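Local coordinates for orphan protein TM0875 (Thermotoga maritima, PDB 1O22) that is of unknown function, an orphan protein with a new fold whose assembly holds two copies of the chain, at residues A[24-29]-A[158-163]. Sequence-based numbering, arbitrary orientation.
Sequences YKKGKE and EYTFSV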
# COMPACT_ATOMS: atom_id res chain seq x y z
N TYR A 24 15.04 6.40 -13.44
CA TYR A 24 15.74 7.68 -13.50
C TYR A 24 15.59 8.28 -14.87
O TYR A 24 15.84 7.59 -15.87
CB TYR A 24 17.27 7.49 -13.26
CG TYR A 24 17.63 6.71 -12.03
CD1 TYR A 24 17.74 7.33 -10.79
CD2 TYR A 24 17.86 5.34 -12.10
CE1 TYR A 24 18.07 6.61 -9.65
CE2 TYR A 24 18.21 4.61 -10.95
CZ TYR A 24 18.31 5.26 -9.73
OH TYR A 24 18.65 4.58 -8.58
N LYS A 25 15.26 9.55 -14.94
CA LYS A 25 15.32 10.25 -16.22
C LYS A 25 16.79 10.33 -16.74
O LYS A 25 17.71 10.80 -16.04
CB LYS A 25 14.68 11.63 -16.16
CG LYS A 25 14.38 12.22 -17.59
CD LYS A 25 13.30 13.22 -17.56
CE LYS A 25 12.69 13.44 -18.89
NZ LYS A 25 11.80 14.63 -18.80
N LYS A 26 16.99 9.82 -17.95
CA LYS A 26 18.29 9.89 -18.62
C LYS A 26 18.85 11.30 -18.61
O LYS A 26 18.12 12.29 -18.76
CB LYS A 26 18.20 9.45 -20.06
CG LYS A 26 18.09 7.99 -20.28
CD LYS A 26 17.84 7.70 -21.76
CE LYS A 26 17.97 6.22 -22.12
NZ LYS A 26 17.58 5.94 -23.57
N GLY A 27 20.17 11.36 -18.40
CA GLY A 27 20.90 12.61 -18.38
C GLY A 27 20.95 13.32 -17.05
O GLY A 27 21.87 14.10 -16.83
N LYS A 28 19.99 13.06 -16.17
CA LYS A 28 19.97 13.71 -14.86
C LYS A 28 21.02 13.10 -13.93
O LYS A 28 21.16 11.87 -13.84
CB LYS A 28 18.58 13.66 -14.23
CG LYS A 28 18.47 14.62 -13.05
CD LYS A 28 17.07 14.97 -12.68
CE LYS A 28 17.03 15.77 -11.38
NZ LYS A 28 17.66 17.10 -11.52
N GLU A 29 21.78 13.96 -13.28
CA GLU A 29 22.79 13.54 -12.34
C GLU A 29 22.21 13.72 -10.95
O GLU A 29 21.59 14.76 -10.65
CB GLU A 29 24.08 14.35 -12.51
CG GLU A 29 24.90 13.96 -13.74
CD GLU A 29 25.26 12.47 -13.78
OE1 GLU A 29 25.67 11.91 -12.72
OE2 GLU A 29 25.13 11.85 -14.88
N GLU A 158 13.36 7.78 -22.58
CA GLU A 158 14.02 8.82 -21.81
C GLU A 158 14.40 8.40 -20.40
O GLU A 158 14.81 9.23 -19.61
CB GLU A 158 13.13 10.09 -21.78
CG GLU A 158 13.03 10.72 -23.16
CD GLU A 158 12.15 11.97 -23.23
OE1 GLU A 158 11.55 12.38 -22.23
OE2 GLU A 158 12.06 12.54 -24.34
N TYR A 159 14.26 7.12 -20.08
CA TYR A 159 14.54 6.56 -18.76
C TYR A 159 15.47 5.36 -18.79
O TYR A 159 15.51 4.60 -19.75
CB TYR A 159 13.23 6.11 -18.06
CG TYR A 159 12.35 7.27 -17.73
CD1 TYR A 159 12.42 7.88 -16.51
CD2 TYR A 159 11.50 7.81 -18.69
CE1 TYR A 159 11.68 8.98 -16.24
CE2 TYR A 159 10.74 8.91 -18.43
CZ TYR A 159 10.82 9.49 -17.19
OH TYR A 159 10.07 10.60 -16.93
N THR A 160 16.23 5.22 -17.71
CA THR A 160 16.84 3.96 -17.34
C THR A 160 16.20 3.48 -16.05
O THR A 160 15.53 4.25 -15.33
CB THR A 160 18.36 4.09 -17.16
OG1 THR A 160 18.66 4.93 -16.03
CG2 THR A 160 19.01 4.78 -18.35
N PHE A 161 16.37 2.21 -15.74
CA PHE A 161 15.89 1.67 -14.46
C PHE A 161 16.78 0.53 -13.98
O PHE A 161 17.44 -0.11 -14.78
CB PHE A 161 14.40 1.28 -14.54
CG PHE A 161 14.09 0.24 -15.59
CD1 PHE A 161 14.22 -1.11 -15.29
CD2 PHE A 161 13.68 0.61 -16.86
CE1 PHE A 161 13.99 -2.08 -16.26
CE2 PHE A 161 13.43 -0.35 -17.82
CZ PHE A 161 13.58 -1.71 -17.52
N SER A 162 16.85 0.32 -12.67
CA SER A 162 17.50 -0.87 -12.10
C SER A 162 16.53 -1.68 -11.24
O SER A 162 15.61 -1.13 -10.61
CB SER A 162 18.72 -0.51 -11.26
OG SER A 162 18.35 0.41 -10.24
N VAL A 163 16.79 -2.98 -11.20
CA VAL A 163 15.97 -3.94 -10.50
C VAL A 163 16.79 -4.58 -9.37
O VAL A 163 17.95 -4.88 -9.56
CB VAL A 163 15.50 -5.02 -11.47
CG1 VAL A 163 14.45 -5.93 -10.79
CG2 VAL A 163 14.94 -4.39 -12.71
O HOH W 1 9.35 12.63 -18.83
O HOH W 2 11.78 15.51 -21.58
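An antiparallel pairing of the first and last strands, at one border of the mixed sheet, joins Tyr24 to Thr160 as a hydrogen-bonded pair. Tyr24 N donates to Thr160 O at 2.9 Å, and Thr160 N returns a bond to Tyr24 O at 3.0 Å. One step on, Lys25 and Tyr159 form a non-hydrogen-bonded pair, their side chains splaying apart, though Lys25 CB still meets Tyr159 CE1. As strand 19-25 ends in a type II turn from Lys25 to Lys28, Lys26 N still reaches Glu158 O (2.8 Å), extending the pairing just past the strand. Gly27 takes the positive phi (86°) of this turn, where a side chain would collide with the preceding carbonyl. Next to it the Lys26 chain runs extended over the Glu158 backbone; its CG lies 3.9 Å from Thr160 CG2, and NZ bonds Gly157 O. The Tyr24 ring turns its edge to Thr160 OG1 and Ser162 OG. With CG anti to the backbone N (chi1 -164°) and the chain extended beyond, Lys25 runs alongside Glu158 in the same direction, yet Lys25 NZ stays 4.1 Å from Glu158 OE1, too far for a salt bridge, and a water spans the gap. A second water joins Lys25 NZ to Tyr159 OH, which also bonds Glu54 O. The Tyr159 ring, stacked on Phe149, brings CD1 to 3.5 Å from Tyr24 O; an alanine here would probably leave Phe149 without its stacking partner and Glu54 O without this hydroxyl.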